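Local coordinates for epimerase family protein SDR39U1 (Homo sapiens, PDB 4B4O) that binds NADPH and is a putative NADP-dependent oxidoreductase of the short-chain dehydrogenase/reductase superfamily, at residues Val109-Ser115 with Glu263-Val267; Leu44-Leu49 with Leu88-Ile93; Ile12-Leu16 with Leu198-Thr203. The protein carries 3 engineered substitutions. All coordinates share one frame. Numbering follows the deposited sequence.

From the N terminus, the chain enters contact 3 at Ile12-Leu16, on the helix that follows the first strand of the Rossmann sheet, and this loop stays open until Leu198-Thr203. Contact 2 (Leu44-Leu49 with Leu88-Ile93) opens and closes inside it, joining the end of helix 41-47 and its exit to helix 72-95. Contact 1 starts next, at Val109-Ser115 after strand 102-108, and closes only at Glu263-Val267, so it crosses contact 3. Contacts 2 and 3 lie within the nucleotide-binding part, whereas contact 1 ties that part to the C-terminal region. The three are separate patches: the centres of contacts 1 and 2 are about 33 Å apart, and each is about 22 Å from that of contact 3.

Contact 1 of 3, residues Val109-Ser115 with Glu263-Val267; sequences VAYYQPS and EGQKV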
ATOM      1  N   VAL A 109       0.972  -6.890   2.252  1.00 12.73           N
ATOM      2  CA  VAL A 109       0.773  -8.009   3.161  1.00 12.92           C
ATOM      3  C   VAL A 109       0.713  -9.338   2.417  1.00 13.68           C
ATOM      4  O   VAL A 109       0.712 -10.399   3.044  1.00 14.07           O
ATOM      5  CB  VAL A 109      -0.500  -7.849   4.028  1.00 12.74           C
ATOM      6  CG1 VAL A 109      -0.370  -6.669   4.973  1.00 12.24           C
ATOM      7  CG2 VAL A 109      -1.734  -7.769   3.159  1.00 13.05           C
ATOM      8  N   ALA A 110       0.656  -9.291   1.092  1.00 14.11           N
ATOM      9  CA  ALA A 110       0.765 -10.496   0.266  1.00 15.12           C
ATOM     10  C   ALA A 110       2.000 -11.349   0.616  1.00 15.54           C
ATOM     11  O   ALA A 110       2.055 -12.529   0.271  1.00 16.50           O
ATOM     12  CB  ALA A 110       0.808 -10.099  -1.196  1.00 15.65           C
ATOM     13  N   TYR A 111       2.988 -10.748   1.274  1.00 15.05           N
ATOM     14  CA  TYR A 111       4.154 -11.484   1.782  1.00 15.62           C
ATOM     15  C   TYR A 111       3.751 -12.670   2.671  1.00 16.06           C
ATOM     16  O   TYR A 111       4.408 -13.700   2.665  1.00 17.03           O
ATOM     17  CB  TYR A 111       5.060 -10.526   2.579  1.00 15.15           C
ATOM     18  CG  TYR A 111       6.386 -11.114   3.021  1.00 16.01           C
ATOM     19  CD1 TYR A 111       7.476 -11.137   2.158  1.00 16.80           C
ATOM     20  CD2 TYR A 111       6.554 -11.615   4.295  1.00 16.25           C
ATOM     21  CE1 TYR A 111       8.687 -11.665   2.543  1.00 17.85           C
ATOM     22  CE2 TYR A 111       7.753 -12.163   4.684  1.00 17.31           C
ATOM     23  CZ  TYR A 111       8.825 -12.170   3.800  1.00 18.12           C
ATOM     24  OH  TYR A 111      10.040 -12.696   4.184  1.00 19.42           O
ATOM     25  N   TYR A 112       2.693 -12.491   3.458  1.00 15.49           N
ATOM     26  CA  TYR A 112       2.259 -13.495   4.429  1.00 15.96           C
ATOM     27  C   TYR A 112       1.254 -14.480   3.813  1.00 16.70           C
ATOM     28  O   TYR A 112       0.313 -14.086   3.134  1.00 16.52           O
ATOM     29  CB  TYR A 112       1.658 -12.834   5.676  1.00 15.28           C
ATOM     30  CG  TYR A 112       2.506 -11.721   6.239  1.00 14.71           C
ATOM     31  CD1 TYR A 112       3.760 -11.966   6.768  1.00 15.24           C
ATOM     32  CD2 TYR A 112       2.046 -10.410   6.232  1.00 13.88           C
ATOM     33  CE1 TYR A 112       4.534 -10.936   7.268  1.00 14.99           C
ATOM     34  CE2 TYR A 112       2.812  -9.368   6.741  1.00 13.57           C
ATOM     35  CZ  TYR A 112       4.055  -9.637   7.254  1.00 14.14           C
ATOM     36  OH  TYR A 112       4.794  -8.601   7.771  1.00 14.09           O
ATOM     37  N   GLN A 113       1.506 -15.759   4.039  1.00 17.77           N
ATOM     38  CA  GLN A 113       0.721 -16.826   3.467  1.00 18.84           C
ATOM     39  C   GLN A 113      -0.749 -16.710   3.914  1.00 18.65           C
ATOM     40  O   GLN A 113      -1.051 -16.772   5.095  1.00 18.48           O
ATOM     41  CB  GLN A 113       1.352 -18.162   3.888  1.00 20.13           C
ATOM     42  CG  GLN A 113       0.552 -19.443   3.691  1.00 21.53           C
ATOM     43  CD  GLN A 113       0.391 -19.890   2.243  1.00 22.56           C
ATOM     44  OE1 GLN A 113       1.334 -20.467   1.618  1.00 23.56           O
ATOM     45  NE2 GLN A 113      -0.838 -19.702   1.714  1.00 22.64           N
ATOM     46  N   PRO A 114      -1.670 -16.544   2.955  1.00 18.90           N
ATOM     47  CA  PRO A 114      -3.079 -16.536   3.326  1.00 19.10           C
ATOM     48  C   PRO A 114      -3.476 -17.821   4.020  1.00 20.26           C
ATOM     49  O   PRO A 114      -3.009 -18.897   3.651  1.00 21.38           O
ATOM     50  CB  PRO A 114      -3.792 -16.422   1.983  1.00 19.77           C
ATOM     51  CG  PRO A 114      -2.807 -15.751   1.095  1.00 19.24           C
ATOM     52  CD  PRO A 114      -1.489 -16.345   1.504  1.00 19.27           C
ATOM     53  N   SER A 115      -4.343 -17.677   5.021  1.00 20.15           N
ATOM     54  CA  SER A 115      -4.666 -18.742   5.961  1.00 21.18           C
ATOM     55  C   SER A 115      -5.871 -18.328   6.797  1.00 21.16           C
ATOM     56  O   SER A 115      -6.057 -17.165   7.098  1.00 20.09           O
ATOM     57  CB  SER A 115      -3.479 -19.013   6.890  1.00 20.95           C
ATOM     58  OG  SER A 115      -3.841 -19.863   7.973  1.00 21.92           O
ATOM     59  N   GLU A 263      -9.134 -14.703  -0.445  1.00 16.62           N
ATOM     60  CA  GLU A 263      -8.398 -15.195   0.706  1.00 17.00           C
ATOM     61  C   GLU A 263      -7.769 -14.044   1.463  1.00 15.82           C
ATOM     62  O   GLU A 263      -7.847 -12.892   1.039  1.00 14.85           O
ATOM     63  CB  GLU A 263      -7.323 -16.187   0.259  1.00 18.46           C
ATOM     64  CG  GLU A 263      -7.832 -17.315  -0.628  1.00 19.92           C
ATOM     65  CD  GLU A 263      -6.773 -18.362  -0.909  1.00 21.79           C
ATOM     66  OE1 GLU A 263      -6.137 -18.824   0.054  1.00 22.48           O
ATOM     67  OE2 GLU A 263      -6.575 -18.715  -2.092  1.00 22.77           O
ATOM     68  N   GLY A 264      -7.150 -14.360   2.593  1.00 16.11           N
ATOM     69  CA  GLY A 264      -6.604 -13.343   3.474  1.00 15.17           C
ATOM     70  C   GLY A 264      -5.646 -13.800   4.557  1.00 15.82           C
ATOM     71  O   GLY A 264      -5.538 -14.975   4.864  1.00 17.15           O
ATOM     72  N   GLN A 265      -4.946 -12.817   5.114  1.00 15.07           N
ATOM     73  CA  GLN A 265      -3.932 -13.013   6.150  1.00 15.64           C
ATOM     74  C   GLN A 265      -4.380 -12.242   7.378  1.00 14.86           C
ATOM     75  O   GLN A 265      -4.754 -11.057   7.267  1.00 13.74           O
ATOM     76  CB  GLN A 265      -2.587 -12.376   5.756  1.00 15.65           C
ATOM     77  CG  GLN A 265      -2.055 -12.620   4.358  1.00 16.34           C
ATOM     78  CD  GLN A 265      -2.677 -11.772   3.274  1.00 15.47           C
ATOM     79  OE1 GLN A 265      -3.545 -10.946   3.523  1.00 14.32           O
ATOM     80  NE2 GLN A 265      -2.199 -11.967   2.041  1.00 16.32           N
ATOM     81  N   LYS A 266      -4.283 -12.848   8.552  1.00 15.69           N
ATOM     82  CA  LYS A 266      -4.474 -12.091   9.787  1.00 15.24           C
ATOM     83  C   LYS A 266      -3.142 -11.430  10.141  1.00 15.07           C
ATOM     84  O   LYS A 266      -2.168 -12.109  10.465  1.00 16.15           O
ATOM     85  CB  LYS A 266      -4.972 -13.020  10.889  1.00 16.53           C
ATOM     86  CG  LYS A 266      -4.963 -12.462  12.308  1.00 16.64           C
ATOM     87  CD  LYS A 266      -5.791 -11.195  12.501  1.00 15.50           C
ATOM     88  CE  LYS A 266      -5.932 -10.817  14.000  1.00 16.10           C
ATOM     89  NZ  LYS A 266      -6.132 -11.924  15.014  1.00 17.93           N
ATOM     90  N   VAL A 267      -3.072 -10.109  10.035  1.00 13.98           N
ATOM     91  CA  VAL A 267      -1.811  -9.411  10.209  1.00 13.97           C
ATOM     92  C   VAL A 267      -1.906  -8.464  11.402  1.00 13.61           C
ATOM     93  O   VAL A 267      -2.743  -7.569  11.423  1.00 12.87           O
ATOM     94  CB  VAL A 267      -1.379  -8.645   8.927  1.00 13.52           C
ATOM     95  CG1 VAL A 267      -0.033  -7.972   9.147  1.00 13.91           C
ATOM     96  CG2 VAL A 267      -1.273  -9.598   7.734  1.00 14.13           C
TER
HETATM   97  O   HOH W   1      -4.008 -15.723   8.566  1.00  2.00           O
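Gln265 lays its side chain across the turn that follows strand 102-108 of the Rossmann sheet, lying against Val109, Ala110 and the carbonyl of Tyr112, and against the ring of Pro114. The turn is a short 3-10 segment closed by Tyr112 N to Val109 O at 2.9 Å. Against it Gln265 is folded, with chi1 m and chi2 p, so that its CG sits 3.0 Å from Tyr112 O and its NE2 3.9 Å from Pro114 CG. The amide gives one weak hydrogen bond, from NE2 to Tyr112 O at 3.5 Å; packing therefore does much of the work here. Beside it Val267 completes an apolar patch: its CG2 lies 3.7 Å from Tyr112 CD2 and 4.1 Å from Val109 CG1. The phenol of Tyr112 points on into the fold, where its OH bonds to Asn216 and Arg156.

Both segments are connections rather than strands or long helices, one leaving the nucleotide-binding sheet, the other running between helices 255-262 and 270-274 in the C-terminal region. The contact is thus a joint between the two parts of the protein, on the nicotinamide side of the cofactor: Val109 has its side chain about 7 Å from NADPH. At the outer end the backbones meet directly. Ser115 N donates to Gly264 O (3.0 Å, 165°), and Pro114 CA brings a CA-H...O contact to the same oxygen at 3.3 Å. Ser115 O reaches the segment 263-267 through a water, which donates to it at 2.9 Å and accepts from Lys266 N at 2.9 Å.

Contact 2 of 3, residues Leu44-Leu49 with Leu88-Ile93; sequences LAASGL and LLAKAI
Residues 44-47 form the last turn of helix 41-47, closed by Gly48 N to Leu44 O at 2.9 Å. Gly48 then leaves the helix with positive phi (97°, psi -172°), and Leu49 is extended (-75°/124°). Residues 88-93 are regular helix within 72-95. The segments run in the same sense, with CA atoms 7.0 Å apart at Ala45-Leu88 and 5.4 Å at Leu49-Ala92.

Leu44 and Leu49, both t with chi2 p, project toward helix 72-95. Leu44 CD2 meets Leu89 CD2 at 4.1 Å, and Leu44 CD1 meets Ala92 CB at 4.1 Å. Leu49 CD1 lies 4.0 Å from Leu89 CD2 and 4.1 Å from Ala92 CB; Leu49 CD2 lies 4.2 Å from Ile93 CG1. At the other end Ala45 CB touches Leu88 CD1 at 4.2 Å.

The end of helix 41-47 and the residue that follows its exit thus pack on helix 72-95 at the edge of a Rossmann fold, where Leu89 and Ile93 also cover Trp103 of strand 102-108. No hydrogen bond crosses, so apolar fit holds the two parts together.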
ATOM      1  N   LEU A  44      15.988  11.402 -13.372  1.00 34.95           N
ATOM      2  CA  LEU A  44      16.680  10.848 -12.213  1.00 34.12           C
ATOM      3  C   LEU A  44      17.880   9.987 -12.603  1.00 35.45           C
ATOM      4  O   LEU A  44      18.918  10.039 -11.962  1.00 36.19           O
ATOM      5  CB  LEU A  44      15.712  10.015 -11.368  1.00 31.67           C
ATOM      6  CG  LEU A  44      16.265   9.279 -10.149  1.00 30.73           C
ATOM      7  CD1 LEU A  44      16.608  10.267  -9.050  1.00 30.81           C
ATOM      8  CD2 LEU A  44      15.241   8.271  -9.695  1.00 28.65           C
ATOM      9  N   ALA A  45      17.722   9.182 -13.646  1.00 35.96           N
ATOM     10  CA  ALA A  45      18.800   8.316 -14.106  1.00 37.46           C
ATOM     11  C   ALA A  45      19.915   9.130 -14.731  1.00 40.11           C
ATOM     12  O   ALA A  45      21.075   8.749 -14.658  1.00 41.54           O
ATOM     13  CB  ALA A  45      18.274   7.302 -15.108  1.00 37.59           C
ATOM     14  N   ALA A  46      19.551  10.244 -15.356  1.00 40.96           N
ATOM     15  CA  ALA A  46      20.503  11.077 -16.088  1.00 43.71           C
ATOM     16  C   ALA A  46      21.371  11.884 -15.155  1.00 44.36           C
ATOM     17  O   ALA A  46      22.586  11.840 -15.245  1.00 46.36           O
ATOM     18  CB  ALA A  46      19.765  12.031 -17.025  1.00 44.52           C
ATOM     19  N   SER A  47      20.729  12.657 -14.284  1.00 42.93           N
ATOM     20  CA  SER A  47      21.432  13.653 -13.475  1.00 43.89           C
ATOM     21  C   SER A  47      21.399  13.371 -11.972  1.00 42.15           C
ATOM     22  O   SER A  47      22.012  14.096 -11.207  1.00 43.06           O
ATOM     23  CB  SER A  47      20.903  15.053 -13.786  1.00 44.59           C
ATOM     24  OG  SER A  47      19.490  15.071 -13.798  1.00 42.59           O
ATOM     25  N   GLY A  48      20.729  12.304 -11.546  1.00 39.90           N
ATOM     26  CA  GLY A  48      20.886  11.825 -10.174  1.00 38.64           C
ATOM     27  C   GLY A  48      19.826  12.296  -9.213  1.00 36.65           C
ATOM     28  O   GLY A  48      18.832  12.906  -9.603  1.00 36.00           O
ATOM     29  N   LEU A  49      20.046  12.010  -7.939  1.00 35.91           N
ATOM     30  CA  LEU A  49      19.052  12.286  -6.907  1.00 34.05           C
ATOM     31  C   LEU A  49      19.025  13.786  -6.599  1.00 35.11           C
ATOM     32  O   LEU A  49      20.059  14.355  -6.280  1.00 37.01           O
ATOM     33  CB  LEU A  49      19.399  11.490  -5.644  1.00 33.32           C
ATOM     34  CG  LEU A  49      18.313  11.335  -4.572  1.00 31.18           C
ATOM     35  CD1 LEU A  49      17.262  10.277  -4.911  1.00 29.13           C
ATOM     36  CD2 LEU A  49      18.947  11.027  -3.222  1.00 31.44           C
ATOM     37  N   LEU A  88      16.251   2.044  -9.153  1.00 27.44           N
ATOM     38  CA  LEU A  88      16.759   3.297  -9.692  1.00 28.70           C
ATOM     39  C   LEU A  88      16.932   4.315  -8.575  1.00 28.18           C
ATOM     40  O   LEU A  88      17.907   5.063  -8.543  1.00 29.62           O
ATOM     41  CB  LEU A  88      15.788   3.837 -10.747  1.00 28.68           C
ATOM     42  CG  LEU A  88      16.339   4.513 -12.014  1.00 30.76           C
ATOM     43  CD1 LEU A  88      17.686   4.000 -12.501  1.00 32.81           C
ATOM     44  CD2 LEU A  88      15.279   4.354 -13.117  1.00 30.82           C
ATOM     45  N   LEU A  89      15.966   4.345  -7.668  1.00 26.32           N
ATOM     46  CA  LEU A  89      16.042   5.195  -6.489  1.00 25.86           C
ATOM     47  C   LEU A  89      17.144   4.738  -5.544  1.00 26.53           C
ATOM     48  O   LEU A  89      17.916   5.557  -5.032  1.00 27.58           O
ATOM     49  CB  LEU A  89      14.691   5.219  -5.752  1.00 23.88           C
ATOM     50  CG  LEU A  89      13.730   6.331  -6.188  1.00 23.57           C
ATOM     51  CD1 LEU A  89      12.310   6.172  -5.641  1.00 21.83           C
ATOM     52  CD2 LEU A  89      14.329   7.670  -5.785  1.00 24.56           C
ATOM     53  N   ALA A  90      17.214   3.432  -5.310  1.00 26.14           N
ATOM     54  CA  ALA A  90      18.248   2.844  -4.453  1.00 27.00           C
ATOM     55  C   ALA A  90      19.669   3.194  -4.911  1.00 29.39           C
ATOM     56  O   ALA A  90      20.475   3.675  -4.132  1.00 30.43           O
ATOM     57  CB  ALA A  90      18.068   1.337  -4.395  1.00 26.49           C
ATOM     58  N   LYS A  91      19.945   2.972  -6.186  1.00 30.44           N
ATOM     59  CA  LYS A  91      21.242   3.305  -6.756  1.00 32.92           C
ATOM     60  C   LYS A  91      21.532   4.803  -6.692  1.00 33.73           C
ATOM     61  O   LYS A  91      22.668   5.210  -6.469  1.00 35.69           O
ATOM     62  CB  LYS A  91      21.365   2.779  -8.187  1.00 33.98           C
ATOM     63  CG  LYS A  91      21.416   1.258  -8.249  1.00 33.96           C
ATOM     64  CD  LYS A  91      21.641   0.740  -9.668  1.00 35.46           C
ATOM     65  CE  LYS A  91      21.715  -0.801  -9.740  1.00 35.73           C
ATOM     66  NZ  LYS A  91      22.708  -1.243 -10.779  1.00 38.42           N
ATOM     67  N   ALA A  92      20.500   5.622  -6.869  1.00 32.42           N
ATOM     68  CA  ALA A  92      20.656   7.079  -6.813  1.00 33.21           C
ATOM     69  C   ALA A  92      21.024   7.531  -5.411  1.00 33.30           C
ATOM     70  O   ALA A  92      21.883   8.402  -5.243  1.00 35.12           O
ATOM     71  CB  ALA A  92      19.392   7.772  -7.288  1.00 31.89           C
ATOM     72  N   ILE A  93      20.396   6.918  -4.411  1.00 31.57           N
ATOM     73  CA  ILE A  93      20.733   7.185  -3.017  1.00 31.80           C
ATOM     74  C   ILE A  93      22.172   6.778  -2.689  1.00 33.99           C
ATOM     75  O   ILE A  93      22.916   7.542  -2.102  1.00 35.61           O
ATOM     76  CB  ILE A  93      19.804   6.444  -2.056  1.00 29.72           C
ATOM     77  CG1 ILE A  93      18.378   7.020  -2.125  1.00 27.84           C
ATOM     78  CG2 ILE A  93      20.386   6.552  -0.654  1.00 30.50           C
ATOM     79  CD1 ILE A  93      17.352   6.207  -1.372  1.00 25.84           C
TER

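Contact 3 of 3, residues Ile12-Leu16 with Leu198-Thr203; sequences IGTAL and LAGILT. With NDP (NADPH dihydro-nicotinamide-adenine-dinucleotide phosphate), chain I.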
ATOM      1  N   ILE A  12      -2.139   6.698  -2.867  1.00 16.58           N
ATOM      2  CA  ILE A  12      -1.455   6.839  -1.606  1.00 15.79           C
ATOM      3  C   ILE A  12      -0.604   8.113  -1.625  1.00 16.33           C
ATOM      4  O   ILE A  12      -0.541   8.851  -0.645  1.00 16.40           O
ATOM      5  CB  ILE A  12      -0.557   5.628  -1.279  1.00 14.85           C
ATOM      6  CG1 ILE A  12      -1.382   4.342  -1.106  1.00 14.42           C
ATOM      7  CG2 ILE A  12       0.219   5.932  -0.019  1.00 14.40           C
ATOM      8  CD1 ILE A  12      -0.602   3.025  -1.202  1.00 13.86           C
ATOM      9  N   GLY A  13       0.042   8.358  -2.759  1.00 16.91           N
ATOM     10  CA  GLY A  13       0.963   9.467  -2.897  1.00 17.59           C
ATOM     11  C   GLY A  13       0.342  10.824  -2.670  1.00 18.53           C
ATOM     12  O   GLY A  13       0.943  11.696  -2.063  1.00 18.90           O
ATOM     13  N   THR A  14      -0.866  10.996  -3.169  1.00 19.15           N
ATOM     14  CA  THR A  14      -1.563  12.243  -3.035  1.00 20.30           C
ATOM     15  C   THR A  14      -1.934  12.503  -1.588  1.00 19.98           C
ATOM     16  O   THR A  14      -1.863  13.629  -1.121  1.00 20.84           O
ATOM     17  CB  THR A  14      -2.810  12.255  -3.936  1.00 21.28           C
ATOM     18  OG1 THR A  14      -2.391  12.123  -5.299  1.00 21.90           O
ATOM     19  CG2 THR A  14      -3.569  13.544  -3.768  1.00 22.70           C
ATOM     20  N   ALA A  15      -2.346  11.467  -0.875  1.00 18.94           N
ATOM     21  CA  ALA A  15      -2.651  11.607   0.533  1.00 18.73           C
ATOM     22  C   ALA A  15      -1.365  11.889   1.296  1.00 18.44           C
ATOM     23  O   ALA A  15      -1.348  12.729   2.189  1.00 19.10           O
ATOM     24  CB  ALA A  15      -3.354  10.360   1.072  1.00 17.83           C
ATOM     25  N   LEU A  16      -0.288  11.203   0.949  1.00 17.71           N
ATOM     26  CA  LEU A  16       0.996  11.384   1.645  1.00 17.66           C
ATOM     27  C   LEU A  16       1.523  12.800   1.450  1.00 18.96           C
ATOM     28  O   LEU A  16       2.016  13.420   2.394  1.00 19.53           O
ATOM     29  CB  LEU A  16       2.049  10.365   1.190  1.00 16.91           C
ATOM     30  CG  LEU A  16       3.448  10.447   1.844  1.00 17.09           C
ATOM     31  CD1 LEU A  16       3.443  10.402   3.352  1.00 17.03           C
ATOM     32  CD2 LEU A  16       4.302   9.295   1.367  1.00 16.47           C
ATOM     33  N   LEU A 198      -2.167   5.090   6.742  1.00 14.18           N
ATOM     34  CA  LEU A 198      -0.985   4.707   5.966  1.00 14.19           C
ATOM     35  C   LEU A 198      -0.106   5.930   5.752  1.00 15.10           C
ATOM     36  O   LEU A 198       1.088   5.870   5.943  1.00 15.34           O
ATOM     37  CB  LEU A 198      -1.340   4.048   4.618  1.00 13.89           C
ATOM     38  CG  LEU A 198      -0.105   3.552   3.847  1.00 14.07           C
ATOM     39  CD1 LEU A 198       0.691   2.584   4.692  1.00 13.73           C
ATOM     40  CD2 LEU A 198      -0.522   2.879   2.556  1.00 14.01           C
ATOM     41  N   ALA A 199      -0.736   7.030   5.369  1.00 15.73           N
ATOM     42  CA  ALA A 199      -0.066   8.299   5.211  1.00 16.85           C
ATOM     43  C   ALA A 199       0.665   8.704   6.498  1.00 17.30           C
ATOM     44  O   ALA A 199       1.802   9.194   6.468  1.00 18.01           O
ATOM     45  CB  ALA A 199      -1.095   9.353   4.810  1.00 17.57           C
ATOM     46  N   GLY A 200      -0.004   8.476   7.630  1.00 17.02           N
ATOM     47  CA  GLY A 200       0.553   8.765   8.956  1.00 17.58           C
ATOM     48  C   GLY A 200       1.755   7.903   9.352  1.00 17.23           C
ATOM     49  O   GLY A 200       2.756   8.417   9.853  1.00 18.02           O
ATOM     50  N   ILE A 201       1.655   6.599   9.097  1.00 16.20           N
ATOM     51  CA  ILE A 201       2.749   5.681   9.364  1.00 15.95           C
ATOM     52  C   ILE A 201       3.963   6.058   8.533  1.00 16.40           C
ATOM     53  O   ILE A 201       5.062   6.151   9.042  1.00 16.89           O
ATOM     54  CB  ILE A 201       2.355   4.230   9.060  1.00 14.97           C
ATOM     55  CG1 ILE A 201       1.349   3.723  10.103  1.00 14.71           C
ATOM     56  CG2 ILE A 201       3.585   3.347   9.030  1.00 14.91           C
ATOM     57  CD1 ILE A 201       0.601   2.491   9.626  1.00 13.89           C
ATOM     58  N   LEU A 202       3.751   6.285   7.254  1.00 16.36           N
ATOM     59  CA  LEU A 202       4.827   6.667   6.359  1.00 16.96           C
ATOM     60  C   LEU A 202       5.503   7.950   6.837  1.00 18.13           C
ATOM     61  O   LEU A 202       6.720   8.051   6.857  1.00 18.66           O
ATOM     62  CB  LEU A 202       4.291   6.851   4.936  1.00 17.03           C
ATOM     63  CG  LEU A 202       3.850   5.593   4.203  1.00 16.19           C
ATOM     64  CD1 LEU A 202       3.090   5.991   2.948  1.00 16.48           C
ATOM     65  CD2 LEU A 202       5.039   4.703   3.935  1.00 16.17           C
ATOM     66  N   THR A 203       4.699   8.931   7.216  1.00 18.66           N
ATOM     67  CA  THR A 203       5.216  10.186   7.733  1.00 19.99           C
ATOM     68  C   THR A 203       6.001   9.987   9.019  1.00 20.24           C
ATOM     69  O   THR A 203       7.027  10.616   9.229  1.00 21.25           O
ATOM     70  CB  THR A 203       4.075  11.174   7.956  1.00 20.62           C
ATOM     71  OG1 THR A 203       3.469  11.449   6.694  1.00 20.64           O
ATOM     72  CG2 THR A 203       4.583  12.486   8.542  1.00 22.26           C
TER
HETATM   73  PA  NDP I 999      -1.595   4.080  -7.685  1.00  2.00           P
HETATM   74  O1A NDP I 999      -1.832   3.155  -8.904  1.00  2.00           O
HETATM   75  O2A NDP I 999      -2.640   5.149  -7.303  1.00  2.00           O
HETATM   76  O5B NDP I 999      -0.244   4.981  -7.846  1.00  2.00           O
HETATM   77  C5B NDP I 999       0.825   4.392  -8.581  1.00  2.00           C
HETATM   78  C4B NDP I 999       1.657   5.502  -9.169  1.00  2.00           C
HETATM   79  O4B NDP I 999       2.833   4.900  -9.707  1.00  2.00           O
HETATM   80  C3B NDP I 999       0.921   6.228 -10.300  1.00  2.00           C
HETATM   81  O3B NDP I 999       0.409   7.534  -9.911  1.00  2.00           O
HETATM   82  C2B NDP I 999       1.973   6.382 -11.388  1.00  2.00           C
HETATM   83  O2B NDP I 999       2.614   7.648 -11.333  1.00  2.00           O
HETATM   84  C1B NDP I 999       3.018   5.367 -11.035  1.00  2.00           C
HETATM   85  N9A NDP I 999       2.825   4.248 -11.960  1.00  2.00           N
HETATM   86  C8A NDP I 999       1.689   3.601 -12.379  1.00  2.00           C
HETATM   87  N7A NDP I 999       2.043   2.629 -13.323  1.00  2.00           N
HETATM   88  C5A NDP I 999       3.391   2.690 -13.484  1.00  2.00           C
HETATM   89  C6A NDP I 999       4.419   1.997 -14.267  1.00  2.00           C
HETATM   90  N6A NDP I 999       4.110   0.976 -15.093  1.00  2.00           N
HETATM   91  N1A NDP I 999       5.705   2.386 -14.137  1.00  2.00           N
HETATM   92  C2A NDP I 999       6.029   3.418 -13.306  1.00  2.00           C
HETATM   93  N3A NDP I 999       5.149   4.086 -12.532  1.00  2.00           N
HETATM   94  C4A NDP I 999       3.880   3.751 -12.587  1.00  2.00           C
HETATM   95  O3  NDP I 999      -1.311   3.004  -6.510  1.00  2.00           O
HETATM   96  PN  NDP I 999      -1.529   3.309  -4.942  1.00  2.00           P
HETATM   97  O1N NDP I 999      -1.254   4.783  -4.687  1.00  2.00           O
HETATM   98  O2N NDP I 999      -2.857   2.765  -4.509  1.00  2.00           O
HETATM   99  O5D NDP I 999      -0.363   2.372  -4.253  1.00  2.00           O
HETATM  100  C5D NDP I 999       0.995   2.770  -4.551  1.00  2.00           C
HETATM  101  C4D NDP I 999       1.982   1.651  -4.292  1.00  2.00           C
HETATM  102  O4D NDP I 999       1.544   1.035  -3.087  1.00  2.00           O
HETATM  103  C3D NDP I 999       1.991   0.534  -5.356  1.00  2.00           C
HETATM  104  O3D NDP I 999       3.357   0.064  -5.591  1.00  2.00           O
HETATM  105  C2D NDP I 999       1.079  -0.547  -4.766  1.00  2.00           C
HETATM  106  O2D NDP I 999       1.415  -1.918  -5.015  1.00  2.00           O
HETATM  107  C1D NDP I 999       1.297  -0.358  -3.289  1.00  2.00           C
HETATM  108  N1N NDP I 999       0.173  -0.835  -2.462  1.00  2.00           N
HETATM  109  C2N NDP I 999      -1.066  -0.351  -2.620  1.00  2.00           C
HETATM  110  C3N NDP I 999      -2.107  -0.806  -1.840  1.00  2.00           C
HETATM  111  C7N NDP I 999      -3.458  -0.226  -2.045  1.00  2.00           C
HETATM  112  O7N NDP I 999      -3.539   0.835  -2.660  1.00  2.00           O
HETATM  113  N7N NDP I 999      -4.542  -0.836  -1.574  1.00  2.00           N
HETATM  114  C4N NDP I 999      -1.886  -1.808  -0.760  1.00  2.00           C
HETATM  115  C5N NDP I 999      -0.502  -2.257  -0.665  1.00  2.00           C
HETATM  116  C6N NDP I 999       0.463  -1.747  -1.513  1.00  2.00           C
HETATM  117  P2B NDP I 999       2.912   8.465 -12.742  1.00  2.00           P
HETATM  118  O1X NDP I 999       4.116   7.794 -13.369  1.00  2.00           O
HETATM  119  O2X NDP I 999       1.632   8.352 -13.624  1.00  2.00           O
HETATM  120  O3X NDP I 999       3.218   9.836 -12.089  1.00  2.00           O
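Ile12 faces two ways: its backbone N donates to O1N of the NADPH pyrophosphate (2.8 Å, 168°), while its side chain packs into a second helix. Helix 11-22 is the first helix of the Rossmann fold, set with its N-terminal end at the phosphates. Gly13 is the last glycine of a GxGxxG pattern, consistent with the dinucleotide-binding turn of this family, and Phe11 N and Thr9 OG1 also bond to the cofactor.

The segments 12-16 and 198-203, on helices 11-22 and 195-207, cross at -64°, their axes approaching to 9.4 Å. The backbones come nearest at Leu16 and Ala199, whose CA atoms are 4.8 Å apart, a closeness that the small residues Ala15 and Ala199 permit; their CB atoms are 4.5 Å apart. On the cofactor side of this point Ile12 CD1 touches Leu198 CD2 at 3.8 Å, and Ile12 CG2 meets Leu202 CD1 at 4.1 Å. Leu16 CD2 reaches the same Leu202 CD1 at 3.9 Å, and Leu16 CD1 lies 3.5 Å from Thr203 OG1. That hydroxyl is spent within its own helix, donating to Ala199 O at 2.8 Å. Leu198 and Leu202 also rest on Val155 of strand 151-161.

No hydrogen bond crosses between the helices, then, and the contact is mainly apolar, with the polar work left to the backbone amide at the helix start, which is held against the cofactor's phosphate.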